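Local coordinates for ADP-ribosylating toxin CARDS (PDB 4TLV), which transfers the ADP-ribosyl group of NAD(+) to target proteins and, as the main virulence factor of its bacterium, disrupts respiratory epithelium and vacuolates mammalian cells, at residues Val277-Ile282 and Asn388-Asn393; Phe288-Asp293 and His401-Cys406; Gln321-Lys326 and Phe376-Glu381; Leu337-Thr342 and Gly346-His351. All coordinates share one frame; numbering follows the deposited sequence.

All four contacts lie in the D2 domain, a beta trefoil. After the N-terminal mART domain, the chain enters D2 with strand 278-281, whose partner in interaction 1 comes back only at 388-393. Interaction 2 starts one strand later, at 288-293, and ends one strand later, at 401-406, so the two long loops cross. Inside both lies interaction 3, which brings 321-326 to 376-381. Interaction 4 lies within that loop in turn: segments 337-342 and 346-351, three residues apart, form a hairpin. Strand 401-407 then pairs with both 348-354 and 388-393, joining the hairpin to the long-range contacts. Interactions 1 and 2 are closest, their centres about 8 Å apart.

Interaction 1: Val277-Ile282 and Asn388-Asn393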
loop_
_atom_site.group_PDB
_atom_site.type_symbol
_atom_site.label_atom_id
_atom_site.label_comp_id
_atom_site.label_asym_id
_atom_site.label_seq_id
_atom_site.Cartn_x
_atom_site.Cartn_y
_atom_site.Cartn_z
ATOM N N VAL A 277 -3.324 -17.423 -15.114
ATOM C CA VAL A 277 -3.879 -16.245 -15.757
ATOM C C VAL A 277 -3.830 -16.397 -17.275
ATOM O O VAL A 277 -2.759 -16.624 -17.852
ATOM C CB VAL A 277 -3.096 -14.972 -15.361
ATOM C CG1 VAL A 277 -3.708 -13.746 -16.034
ATOM C CG2 VAL A 277 -3.085 -14.815 -13.812
ATOM N N TYR A 278 -4.997 -16.258 -17.900
ATOM C CA TYR A 278 -5.156 -16.385 -19.352
ATOM C C TYR A 278 -5.580 -15.074 -19.988
ATOM O O TYR A 278 -6.531 -14.445 -19.543
ATOM C CB TYR A 278 -6.233 -17.422 -19.670
ATOM C CG TYR A 278 -5.844 -18.846 -19.377
ATOM C CD1 TYR A 278 -5.840 -19.333 -18.079
ATOM C CD2 TYR A 278 -5.504 -19.710 -20.404
ATOM C CE1 TYR A 278 -5.497 -20.641 -17.812
ATOM C CE2 TYR A 278 -5.163 -21.026 -20.155
ATOM C CZ TYR A 278 -5.154 -21.485 -18.856
ATOM O OH TYR A 278 -4.814 -22.785 -18.610
ATOM N N LEU A 279 -4.879 -14.681 -21.048
ATOM C CA LEU A 279 -5.192 -13.462 -21.772
ATOM C C LEU A 279 -5.499 -13.771 -23.236
ATOM O O LEU A 279 -4.996 -14.746 -23.792
ATOM C CB LEU A 279 -4.027 -12.478 -21.674
ATOM C CG LEU A 279 -3.666 -12.126 -20.230
ATOM C CD1 LEU A 279 -2.284 -12.641 -19.919
ATOM C CD2 LEU A 279 -3.774 -10.636 -19.965
ATOM N N ARG A 280 -6.317 -12.930 -23.851
ATOM C CA ARG A 280 -6.689 -13.102 -25.252
ATOM C C ARG A 280 -6.460 -11.802 -26.020
ATOM O O ARG A 280 -6.784 -10.712 -25.538
ATOM C CB ARG A 280 -8.145 -13.572 -25.364
ATOM C CG ARG A 280 -8.605 -13.920 -26.779
ATOM C CD ARG A 280 -9.909 -14.717 -26.740
ATOM N NE ARG A 280 -9.698 -16.045 -26.173
ATOM C CZ ARG A 280 -10.663 -16.833 -25.707
ATOM N NH1 ARG A 280 -11.931 -16.427 -25.732
ATOM N NH2 ARG A 280 -10.356 -18.026 -25.216
ATOM N N GLY A 281 -5.853 -11.925 -27.196
ATOM C CA GLY A 281 -5.614 -10.783 -28.057
ATOM C C GLY A 281 -6.926 -10.382 -28.686
ATOM O O GLY A 281 -7.686 -11.236 -29.128
ATOM N N ILE A 282 -7.187 -9.081 -28.715
ATOM C CA ILE A 282 -8.485 -8.553 -29.120
ATOM C C ILE A 282 -8.857 -8.859 -30.570
ATOM O O ILE A 282 -9.999 -9.217 -30.863
ATOM C CB ILE A 282 -8.553 -7.040 -28.882
ATOM C CG1 ILE A 282 -8.643 -6.778 -27.383
ATOM C CG2 ILE A 282 -9.760 -6.441 -29.584
ATOM C CD1 ILE A 282 -9.652 -7.668 -26.710
ATOM N N ASN A 388 -4.990 2.916 -20.837
ATOM C CA ASN A 388 -3.910 2.041 -21.255
ATOM C C ASN A 388 -4.237 0.580 -20.950
ATOM O O ASN A 388 -5.204 0.278 -20.230
ATOM C CB ASN A 388 -2.605 2.462 -20.575
ATOM C CG ASN A 388 -2.594 2.155 -19.075
ATOM O OD1 ASN A 388 -2.136 1.098 -18.666
ATOM N ND2 ASN A 388 -3.081 3.088 -18.261
ATOM N N GLY A 389 -3.454 -0.324 -21.522
ATOM C CA GLY A 389 -3.697 -1.750 -21.360
ATOM C C GLY A 389 -2.474 -2.595 -21.659
ATOM O O GLY A 389 -1.413 -2.081 -22.044
ATOM N N LEU A 390 -2.619 -3.902 -21.497
ATOM C CA LEU A 390 -1.543 -4.831 -21.805
ATOM C C LEU A 390 -1.547 -5.141 -23.300
ATOM O O LEU A 390 -2.612 -5.219 -23.916
ATOM C CB LEU A 390 -1.715 -6.131 -21.018
ATOM C CG LEU A 390 -1.561 -6.082 -19.494
ATOM C CD1 LEU A 390 -1.875 -7.476 -18.910
ATOM C CD2 LEU A 390 -0.147 -5.631 -19.109
ATOM N N PHE A 391 -0.360 -5.334 -23.867
ATOM C CA PHE A 391 -0.211 -5.598 -25.303
ATOM C C PHE A 391 0.850 -6.670 -25.567
ATOM O O PHE A 391 1.766 -6.862 -24.767
ATOM C CB PHE A 391 0.193 -4.313 -26.044
ATOM C CG PHE A 391 -0.919 -3.328 -26.225
ATOM C CD1 PHE A 391 -1.296 -2.478 -25.187
ATOM C CD2 PHE A 391 -1.583 -3.229 -27.446
ATOM C CE1 PHE A 391 -2.328 -1.566 -25.355
ATOM C CE2 PHE A 391 -2.624 -2.314 -27.624
ATOM C CZ PHE A 391 -2.996 -1.478 -26.584
ATOM N N TRP A 392 0.722 -7.372 -26.690
ATOM C CA TRP A 392 1.823 -8.186 -27.201
ATOM C C TRP A 392 2.057 -7.831 -28.667
ATOM O O TRP A 392 1.196 -7.236 -29.313
ATOM C CB TRP A 392 1.559 -9.685 -27.052
ATOM C CG TRP A 392 0.580 -10.252 -28.051
ATOM C CD1 TRP A 392 -0.727 -9.906 -28.204
ATOM C CD2 TRP A 392 0.841 -11.274 -29.028
ATOM N NE1 TRP A 392 -1.301 -10.648 -29.209
ATOM C CE2 TRP A 392 -0.357 -11.489 -29.736
ATOM C CE3 TRP A 392 1.973 -12.017 -29.373
ATOM C CZ2 TRP A 392 -0.462 -12.425 -30.768
ATOM C CZ3 TRP A 392 1.867 -12.954 -30.397
ATOM C CH2 TRP A 392 0.657 -13.145 -31.083
ATOM N N ASN A 393 3.232 -8.186 -29.167
ATOM C CA ASN A 393 3.570 -7.971 -30.565
ATOM C C ASN A 393 3.133 -9.169 -31.393
ATOM O O ASN A 393 3.736 -10.242 -31.314
ATOM C CB ASN A 393 5.074 -7.744 -30.708
ATOM C CG ASN A 393 5.469 -7.384 -32.124
ATOM O OD1 ASN A 393 4.922 -7.923 -33.091
ATOM N ND2 ASN A 393 6.421 -6.467 -32.256
#
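The indole nitrogen Trp392 NE1 faces the backbone of Gly281 while its hydrogen bond goes elsewhere, to Glu416 OE2 on the neighbouring strand 415-421. Gly281 CA lies 4.5 Å from Trp392 NE1 and approaches the ring obliquely; a residue without a side chain lets strand 278-281 come this near. With chi1 at 76°, the indole is set between the backbone N and carbonyl carbon of Trp392, which turns NE1 toward Gly281. The rest of the contact is apolar. Leu279 CD2 touches Leu390 CD1 at 3.8 Å, one methyl against another, the two side chains crossing at about a right angle. The strands themselves stand well apart, with the CA atoms of Leu279 and Leu390 9.4 Å from each other. They are not direct partners: strand 415-421 pairs with both, and their side chains meet in the buried interior. Chemically, the contact divides its labour: what touches directly is apolar, whereas the buried indole N-H finds its acceptor on a third strand.

Interaction 2: Phe288-Asp293 and His401-Cys406; sequences FMLQAD and HDLYVC
Phe288 and His401 form the aromatic pair of this contact, and they share the same first torsion, with CG anti to the carbonyl carbon (chi1 -58° and -54°), which sends each ring toward the opposite segment. There they form an offset edge-to-face pair: the edge of Phe288 is turned to the face of His401, the centroids lie 5.7 Å apart and the planes are 74° to one another. The closest atoms are Phe288 CE2 and His401 CD2, at 3.9 Å. Trp392 meets both rings edge-to-face as well, and Ser396 OG bonds His401 ND1, which should help to fix the imidazole's rotation. The leucines take a different one, each CG standing opposite its own backbone N. The first bond of the Leu290 side chain runs alongside the gap, yet its end comes nearer, CD1 lying 3.9 Å from Leu403 CD2. Strands 287-293 and 401-407 both pair with strand 298-303, and here they meet through buried side chains in the D2 beta trefoil.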
loop_
_atom_site.group_PDB
_atom_site.type_symbol
_atom_site.label_atom_id
_atom_site.label_comp_id
_atom_site.label_asym_id
_atom_site.label_seq_id
_atom_site.Cartn_x
_atom_site.Cartn_y
_atom_site.Cartn_z
ATOM N N PHE A 288 -3.279 -16.748 -24.490
ATOM C CA PHE A 288 -1.981 -16.962 -23.869
ATOM C C PHE A 288 -2.099 -17.163 -22.374
ATOM O O PHE A 288 -3.004 -16.636 -21.731
ATOM C CB PHE A 288 -1.076 -15.747 -24.069
ATOM C CG PHE A 288 -0.844 -15.376 -25.511
ATOM C CD1 PHE A 288 -1.713 -14.522 -26.165
ATOM C CD2 PHE A 288 0.249 -15.868 -26.198
ATOM C CE1 PHE A 288 -1.501 -14.169 -27.493
ATOM C CE2 PHE A 288 0.468 -15.517 -27.527
ATOM C CZ PHE A 288 -0.411 -14.661 -28.171
ATOM N N MET A 289 -1.138 -17.888 -21.825
ATOM C CA MET A 289 -0.983 -17.985 -20.389
ATOM C C MET A 289 0.162 -17.079 -19.962
ATOM O O MET A 289 1.250 -17.107 -20.549
ATOM C CB MET A 289 -0.668 -19.413 -19.980
ATOM C CG MET A 289 -1.827 -20.373 -20.180
ATOM S SD MET A 289 -1.295 -22.058 -19.873
ATOM C CE MET A 289 -0.304 -22.410 -21.313
ATOM N N LEU A 290 -0.096 -16.286 -18.931
ATOM C CA LEU A 290 0.928 -15.476 -18.300
ATOM C C LEU A 290 1.872 -16.380 -17.518
ATOM O O LEU A 290 1.414 -17.253 -16.773
ATOM C CB LEU A 290 0.263 -14.492 -17.343
ATOM C CG LEU A 290 1.183 -13.490 -16.659
ATOM C CD1 LEU A 290 1.778 -12.525 -17.707
ATOM C CD2 LEU A 290 0.393 -12.728 -15.600
ATOM N N GLN A 291 3.181 -16.182 -17.680
ATOM C CA GLN A 291 4.152 -16.961 -16.919
ATOM C C GLN A 291 5.336 -16.086 -16.515
ATOM O O GLN A 291 5.560 -15.038 -17.107
ATOM C CB GLN A 291 4.627 -18.173 -17.741
ATOM C CG GLN A 291 3.519 -19.180 -17.997
ATOM C CD GLN A 291 3.971 -20.385 -18.749
ATOM O OE1 GLN A 291 5.129 -20.486 -19.135
ATOM N NE2 GLN A 291 3.052 -21.324 -18.969
ATOM N N ALA A 292 6.089 -16.501 -15.501
ATOM C CA ALA A 292 7.234 -15.699 -15.061
ATOM C C ALA A 292 8.320 -16.558 -14.431
ATOM O O ALA A 292 8.053 -17.644 -13.923
ATOM C CB ALA A 292 6.790 -14.560 -14.103
ATOM N N ASP A 293 9.557 -16.073 -14.464
ATOM C CA ASP A 293 10.688 -16.885 -14.019
ATOM C C ASP A 293 11.538 -16.101 -13.030
ATOM O O ASP A 293 12.175 -15.128 -13.408
ATOM C CB ASP A 293 11.551 -17.295 -15.220
ATOM C CG ASP A 293 12.667 -18.288 -14.841
ATOM O OD1 ASP A 293 13.059 -18.343 -13.657
ATOM O OD2 ASP A 293 13.143 -19.027 -15.725
ATOM N N HIS A 401 6.483 -14.881 -25.594
ATOM C CA HIS A 401 6.333 -13.523 -26.091
ATOM C C HIS A 401 6.373 -12.521 -24.949
ATOM O O HIS A 401 5.829 -12.768 -23.866
ATOM C CB HIS A 401 5.034 -13.393 -26.881
ATOM C CG HIS A 401 4.907 -14.395 -27.984
ATOM N ND1 HIS A 401 5.292 -14.347 -29.281
ATOM C CD2 HIS A 401 4.348 -15.642 -27.795
ATOM C CE1 HIS A 401 4.944 -15.548 -29.851
ATOM N NE2 HIS A 401 4.381 -16.313 -28.934
ATOM N N ASP A 402 7.018 -11.390 -25.206
ATOM C CA ASP A 402 7.131 -10.331 -24.226
ATOM C C ASP A 402 5.799 -9.625 -23.999
ATOM O O ASP A 402 4.927 -9.606 -24.876
ATOM C CB ASP A 402 8.192 -9.321 -24.657
ATOM C CG ASP A 402 9.608 -9.843 -24.455
ATOM O OD1 ASP A 402 9.772 -10.964 -23.924
ATOM O OD2 ASP A 402 10.557 -9.123 -24.821
ATOM N N LEU A 403 5.659 -9.047 -22.812
ATOM C CA LEU A 403 4.434 -8.367 -22.411
ATOM C C LEU A 403 4.696 -6.877 -22.236
ATOM O O LEU A 403 5.636 -6.491 -21.544
ATOM C CB LEU A 403 3.896 -8.965 -21.100
ATOM C CG LEU A 403 2.636 -8.324 -20.526
ATOM C CD1 LEU A 403 1.449 -8.527 -21.475
ATOM C CD2 LEU A 403 2.336 -8.891 -19.119
ATOM N N TYR A 404 3.863 -6.046 -22.862
ATOM C CA TYR A 404 4.047 -4.594 -22.810
ATOM C C TYR A 404 2.832 -3.880 -22.238
ATOM O O TYR A 404 1.755 -4.455 -22.131
ATOM C CB TYR A 404 4.323 -4.030 -24.207
ATOM C CG TYR A 404 5.418 -4.756 -24.961
ATOM C CD1 TYR A 404 6.761 -4.543 -24.659
ATOM C CD2 TYR A 404 5.108 -5.655 -25.973
ATOM C CE1 TYR A 404 7.765 -5.212 -25.349
ATOM C CE2 TYR A 404 6.102 -6.330 -26.671
ATOM C CZ TYR A 404 7.426 -6.099 -26.357
ATOM O OH TYR A 404 8.406 -6.772 -27.046
ATOM N N VAL A 405 3.018 -2.616 -21.871
ATOM C CA VAL A 405 1.917 -1.742 -21.521
ATOM C C VAL A 405 1.982 -0.550 -22.470
ATOM O O VAL A 405 3.044 0.064 -22.616
ATOM C CB VAL A 405 2.049 -1.209 -20.092
ATOM C CG1 VAL A 405 0.863 -0.311 -19.756
ATOM C CG2 VAL A 405 2.190 -2.362 -19.100
ATOM N N CYS A 406 0.854 -0.228 -23.098
ATOM C CA CYS A 406 0.758 0.901 -24.025
ATOM C C CYS A 406 -0.505 1.700 -23.781
ATOM O O CYS A 406 -1.532 1.139 -23.409
ATOM C CB CYS A 406 0.688 0.418 -25.479
ATOM S SG CYS A 406 1.979 -0.702 -25.998
#

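Interaction 3: Gln321-Lys326 and Phe376-Glu381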
loop_
_atom_site.group_PDB
_atom_site.type_symbol
_atom_site.label_atom_id
_atom_site.label_comp_id
_atom_site.label_asym_id
_atom_site.label_seq_id
_atom_site.Cartn_x
_atom_site.Cartn_y
_atom_site.Cartn_z
ATOM N N GLN A 321 -2.825 -3.528 -5.123
ATOM C CA GLN A 321 -2.934 -3.538 -6.587
ATOM C C GLN A 321 -1.815 -4.291 -7.318
ATOM O O GLN A 321 -1.672 -4.144 -8.533
ATOM C CB GLN A 321 -3.070 -2.111 -7.160
ATOM C CG GLN A 321 -4.317 -1.369 -6.712
ATOM C CD GLN A 321 -4.482 -0.012 -7.402
ATOM O OE1 GLN A 321 -4.323 1.057 -6.642
ATOM N NE2 GLN A 321 -4.734 0.066 -8.615
ATOM N N ARG A 322 -1.040 -5.103 -6.598
ATOM C CA ARG A 322 0.094 -5.779 -7.206
ATOM C C ARG A 322 -0.330 -7.121 -7.760
ATOM O O ARG A 322 -1.184 -7.798 -7.191
ATOM C CB ARG A 322 1.212 -5.989 -6.187
ATOM C CG ARG A 322 1.653 -4.697 -5.472
ATOM C CD ARG A 322 2.721 -5.020 -4.406
ATOM N NE ARG A 322 2.179 -5.822 -3.317
ATOM C CZ ARG A 322 2.809 -6.018 -2.160
ATOM N NH1 ARG A 322 3.999 -5.464 -1.957
ATOM N NH2 ARG A 322 2.273 -6.799 -1.213
ATOM N N ILE A 323 0.261 -7.507 -8.877
ATOM C CA ILE A 323 0.077 -8.869 -9.366
ATOM C C ILE A 323 1.330 -9.652 -8.987
ATOM O O ILE A 323 2.408 -9.402 -9.534
ATOM C CB ILE A 323 -0.113 -8.881 -10.906
ATOM C CG1 ILE A 323 -1.328 -8.036 -11.288
ATOM C CG2 ILE A 323 -0.252 -10.314 -11.417
ATOM C CD1 ILE A 323 -1.372 -7.652 -12.781
ATOM N N CYS A 324 1.202 -10.575 -8.035
ATOM C CA CYS A 324 2.357 -11.258 -7.460
ATOM C C CYS A 324 2.403 -12.724 -7.858
ATOM O O CYS A 324 1.353 -13.366 -7.984
ATOM C CB CYS A 324 2.306 -11.222 -5.931
ATOM S SG CYS A 324 2.083 -9.616 -5.171
ATOM N N LEU A 325 3.618 -13.255 -8.018
ATOM C CA LEU A 325 3.829 -14.696 -8.148
ATOM C C LEU A 325 3.505 -15.330 -6.809
ATOM O O LEU A 325 3.827 -14.765 -5.767
ATOM C CB LEU A 325 5.286 -15.016 -8.461
ATOM C CG LEU A 325 5.710 -15.307 -9.889
ATOM C CD1 LEU A 325 7.196 -15.729 -9.919
ATOM C CD2 LEU A 325 4.819 -16.381 -10.520
ATOM N N LYS A 326 2.893 -16.509 -6.832
ATOM C CA LYS A 326 2.481 -17.171 -5.603
ATOM C C LYS A 326 3.633 -17.442 -4.640
ATOM O O LYS A 326 3.524 -17.135 -3.456
ATOM C CB LYS A 326 1.754 -18.492 -5.903
ATOM C CG LYS A 326 1.456 -19.340 -4.660
ATOM C CD LYS A 326 0.878 -20.702 -5.071
ATOM C CE LYS A 326 0.755 -21.648 -3.896
ATOM N NZ LYS A 326 -0.145 -21.091 -2.863
ATOM N N PHE A 376 -11.468 -8.482 -19.112
ATOM C CA PHE A 376 -10.924 -7.432 -18.261
ATOM C C PHE A 376 -9.676 -6.785 -18.849
ATOM O O PHE A 376 -8.709 -7.461 -19.175
ATOM C CB PHE A 376 -10.615 -8.017 -16.874
ATOM C CG PHE A 376 -11.839 -8.444 -16.112
ATOM C CD1 PHE A 376 -12.487 -9.628 -16.418
ATOM C CD2 PHE A 376 -12.330 -7.666 -15.073
ATOM C CE1 PHE A 376 -13.628 -10.024 -15.710
ATOM C CE2 PHE A 376 -13.460 -8.055 -14.371
ATOM C CZ PHE A 376 -14.108 -9.229 -14.691
ATOM N N ARG A 377 -9.716 -5.464 -18.962
ATOM C CA ARG A 377 -8.559 -4.686 -19.359
ATOM C C ARG A 377 -7.673 -4.495 -18.139
ATOM O O ARG A 377 -8.153 -4.210 -17.046
ATOM C CB ARG A 377 -9.000 -3.338 -19.916
ATOM C CG ARG A 377 -7.873 -2.282 -20.050
ATOM C CD ARG A 377 -8.416 -1.044 -20.793
ATOM N NE ARG A 377 -8.718 -1.358 -22.193
ATOM C CZ ARG A 377 -9.690 -0.795 -22.913
ATOM N NH1 ARG A 377 -10.497 0.119 -22.383
ATOM N NH2 ARG A 377 -9.853 -1.150 -24.175
ATOM N N VAL A 378 -6.378 -4.673 -18.327
ATOM C CA VAL A 378 -5.430 -4.544 -17.220
ATOM C C VAL A 378 -4.585 -3.309 -17.484
ATOM O O VAL A 378 -3.884 -3.248 -18.495
ATOM C CB VAL A 378 -4.549 -5.797 -17.130
ATOM C CG1 VAL A 378 -3.478 -5.651 -16.025
ATOM C CG2 VAL A 378 -5.428 -7.021 -16.864
ATOM N N SER A 379 -4.665 -2.325 -16.589
ATOM C CA SER A 379 -4.031 -1.028 -16.820
ATOM C C SER A 379 -2.980 -0.739 -15.762
ATOM O O SER A 379 -3.143 -1.107 -14.601
ATOM C CB SER A 379 -5.087 0.091 -16.804
ATOM O OG SER A 379 -6.065 -0.130 -17.801
ATOM N N SER A 380 -1.916 -0.059 -16.156
ATOM C CA SER A 380 -0.886 0.347 -15.192
ATOM C C SER A 380 -1.161 1.711 -14.543
ATOM O O SER A 380 -1.471 2.686 -15.243
ATOM C CB SER A 380 0.475 0.394 -15.874
ATOM O OG SER A 380 1.448 0.911 -14.986
ATOM N N GLU A 381 -1.035 1.794 -13.216
ATOM C CA GLU A 381 -1.168 3.073 -12.523
ATOM C C GLU A 381 -0.026 4.020 -12.885
ATOM O O GLU A 381 -0.119 5.218 -12.651
ATOM C CB GLU A 381 -1.228 2.906 -10.995
ATOM C CG GLU A 381 -2.462 2.176 -10.484
ATOM C CD GLU A 381 -3.738 3.009 -10.584
ATOM O OE1 GLU A 381 -3.685 4.180 -11.037
ATOM O OE2 GLU A 381 -4.800 2.487 -10.193
#
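In the D2 beta trefoil, Gln321 reaches Glu381 by a single side-chain hydrogen bond, while two residues on, where strand 323-325 begins, the same contact becomes loose and apolar. The polar end is the close one, although Glu381 is partly exposed. Gln321 extends its chain beyond CG, and Glu381 instead bends at chi2 (-72°), which brings its carboxylate across the end of the amide. Gln321 NE2 is buried and donates twice, to Glu381 OE2 and to the backbone oxygen of Trp364, so the amide is held from two directions, which should fix its rotation. The charge on the carboxylate probably strengthens the first of these bonds. By contrast, the apolar end merely brushes: Ile323 CD1 comes no nearer than 4.4 Å to Val378 CG1, and the CA atoms of these two residues are 10.5 Å apart. Both residues are themselves buried and have other apolar neighbours, Trp364 and Met366 packing on Ile323 and Leu390 on Val378. At the other end of segment 321-326, exposed Lys326 forms a salt bridge with Asp274 of the KELED motif. Geometrically the Gln321 bond is clean: Gln321 NE2 lies 2.9 Å from Glu381 OE2 with an N-H...O angle of 168°, meeting the anti lone pair of OE2, and the carboxylate plane stands at 88° to the amide.

Interaction 4: Leu337-Thr342 and Gly346-His351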
loop_
_atom_site.group_PDB
_atom_site.type_symbol
_atom_site.label_atom_id
_atom_site.label_comp_id
_atom_site.label_asym_id
_atom_site.label_seq_id
_atom_site.Cartn_x
_atom_site.Cartn_y
_atom_site.Cartn_z
ATOM N N LEU A 337 4.721 -8.233 -10.869
ATOM C CA LEU A 337 4.780 -7.639 -12.197
ATOM C C LEU A 337 5.034 -6.151 -12.075
ATOM O O LEU A 337 4.358 -5.455 -11.308
ATOM C CB LEU A 337 3.460 -7.872 -12.943
ATOM C CG LEU A 337 3.412 -9.156 -13.778
ATOM C CD1 LEU A 337 3.692 -10.401 -12.969
ATOM C CD2 LEU A 337 2.071 -9.264 -14.522
ATOM N N THR A 338 5.997 -5.659 -12.842
ATOM C CA THR A 338 6.423 -4.278 -12.725
ATOM C C THR A 338 6.525 -3.687 -14.132
ATOM O O THR A 338 7.118 -4.300 -15.021
ATOM C CB THR A 338 7.790 -4.208 -12.004
ATOM O OG1 THR A 338 7.713 -4.912 -10.754
ATOM C CG2 THR A 338 8.213 -2.774 -11.757
ATOM N N ALA A 339 5.918 -2.521 -14.337
ATOM C CA ALA A 339 5.966 -1.841 -15.626
ATOM C C ALA A 339 7.204 -0.946 -15.692
ATOM O O ALA A 339 7.287 0.058 -14.986
ATOM C CB ALA A 339 4.710 -1.015 -15.830
ATOM N N PHE A 340 8.168 -1.332 -16.527
ATOM C CA PHE A 340 9.425 -0.596 -16.675
ATOM C C PHE A 340 9.452 0.212 -17.968
ATOM O O PHE A 340 8.923 -0.216 -18.990
ATOM C CB PHE A 340 10.606 -1.564 -16.688
ATOM C CG PHE A 340 10.955 -2.121 -15.346
ATOM C CD1 PHE A 340 11.692 -1.365 -14.438
ATOM C CD2 PHE A 340 10.574 -3.406 -14.994
ATOM C CE1 PHE A 340 12.023 -1.883 -13.194
ATOM C CE2 PHE A 340 10.918 -3.935 -13.752
ATOM C CZ PHE A 340 11.638 -3.172 -12.854
ATOM N N THR A 341 10.077 1.379 -17.926
ATOM C CA THR A 341 10.221 2.206 -19.117
ATOM C C THR A 341 11.193 1.567 -20.101
ATOM O O THR A 341 12.101 0.825 -19.712
ATOM C CB THR A 341 10.781 3.577 -18.762
ATOM O OG1 THR A 341 12.037 3.400 -18.091
ATOM C CG2 THR A 341 9.822 4.325 -17.853
ATOM N N THR A 342 11.004 1.857 -21.382
ATOM C CA THR A 342 11.910 1.348 -22.404
ATOM C C THR A 342 12.523 2.540 -23.128
ATOM O O THR A 342 12.594 3.631 -22.568
ATOM C CB THR A 342 11.189 0.424 -23.406
ATOM O OG1 THR A 342 10.279 1.189 -24.205
ATOM C CG2 THR A 342 10.421 -0.674 -22.670
ATOM N N GLY A 346 5.675 5.304 -25.651
ATOM C CA GLY A 346 4.450 4.646 -25.237
ATOM C C GLY A 346 4.523 3.133 -25.278
ATOM O O GLY A 346 3.619 2.472 -25.790
ATOM N N GLN A 347 5.601 2.582 -24.731
ATOM C CA GLN A 347 5.741 1.140 -24.633
ATOM C C GLN A 347 6.552 0.767 -23.394
ATOM O O GLN A 347 7.783 0.825 -23.397
ATOM C CB GLN A 347 6.373 0.566 -25.907
ATOM C CG GLN A 347 6.367 -0.952 -25.981
ATOM C CD GLN A 347 6.841 -1.480 -27.330
ATOM O OE1 GLN A 347 6.861 -0.753 -28.321
ATOM N NE2 GLN A 347 7.218 -2.754 -27.369
ATOM N N LEU A 348 5.851 0.409 -22.323
ATOM C CA LEU A 348 6.499 -0.099 -21.128
ATOM C C LEU A 348 6.653 -1.586 -21.308
ATOM O O LEU A 348 5.882 -2.202 -22.035
ATOM C CB LEU A 348 5.633 0.172 -19.901
ATOM C CG LEU A 348 5.295 1.631 -19.636
ATOM C CD1 LEU A 348 4.231 1.726 -18.541
ATOM C CD2 LEU A 348 6.541 2.386 -19.246
ATOM N N LYS A 349 7.646 -2.171 -20.652
ATOM C CA LYS A 349 7.829 -3.613 -20.699
ATOM C C LYS A 349 7.660 -4.218 -19.305
ATOM O O LYS A 349 8.187 -3.697 -18.326
ATOM C CB LYS A 349 9.213 -3.951 -21.243
ATOM C CG LYS A 349 9.676 -5.353 -20.927
ATOM C CD LYS A 349 9.409 -6.299 -22.076
ATOM C CE LYS A 349 10.707 -6.900 -22.590
ATOM N NZ LYS A 349 11.299 -7.895 -21.646
ATOM N N VAL A 350 6.922 -5.315 -19.220
ATOM C CA VAL A 350 6.676 -5.935 -17.923
ATOM C C VAL A 350 7.786 -6.924 -17.544
ATOM O O VAL A 350 8.236 -7.715 -18.371
ATOM C CB VAL A 350 5.311 -6.625 -17.898
ATOM C CG1 VAL A 350 5.005 -7.156 -16.506
ATOM C CG2 VAL A 350 4.231 -5.648 -18.353
ATOM N N HIS A 351 8.202 -6.883 -16.279
ATOM C CA HIS A 351 9.325 -7.673 -15.781
ATOM C C HIS A 351 9.080 -7.819 -14.279
ATOM O O HIS A 351 8.354 -7.024 -13.700
ATOM C CB HIS A 351 10.616 -6.878 -16.022
ATOM C CG HIS A 351 11.869 -7.694 -15.988
ATOM N ND1 HIS A 351 12.312 -8.683 -16.798
ATOM C CD2 HIS A 351 12.862 -7.495 -15.051
ATOM C CE1 HIS A 351 13.540 -9.084 -16.321
ATOM N NE2 HIS A 351 13.852 -8.344 -15.270
HETATM O O HOH W 1 8.963 3.674 -21.759
#
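The ring of Phe340 has Lys349 O near its plane at one edge and Thr338 CG2 over one face, 3.5 Å above the plane and toward the rim. Its CD2 lies 3.6 Å from His351 CB, an oblique approach, while Phe340 CE2 sits at the edge of the imidazole. This is a beta hairpin of the D2 trefoil, in which strands 337-340 and 348-351 run antiparallel. Phe340, Thr338, Lys349 and His351 share one face of it. Two hydrogen-bonded pairs, Thr338 with His351 and Phe340 with Lys349, flank the non-hydrogen-bonded pair Ala339 and Val350. On the face of that middle pair the contacts are apolar: Leu337 CG meets Val350 CG1 at 3.7 Å, and Leu348 CD1 lies 3.9 Å from Ala339 CB. Near the turn, chi1 of Thr342 (69°) places the hydroxyl between backbone N and carbonyl carbon, facing the returning strand. Tyr344 N in the turn bonds Thr342 OG1 too, and the hydroxyl itself donates to Gln347 O at 2.6 Å.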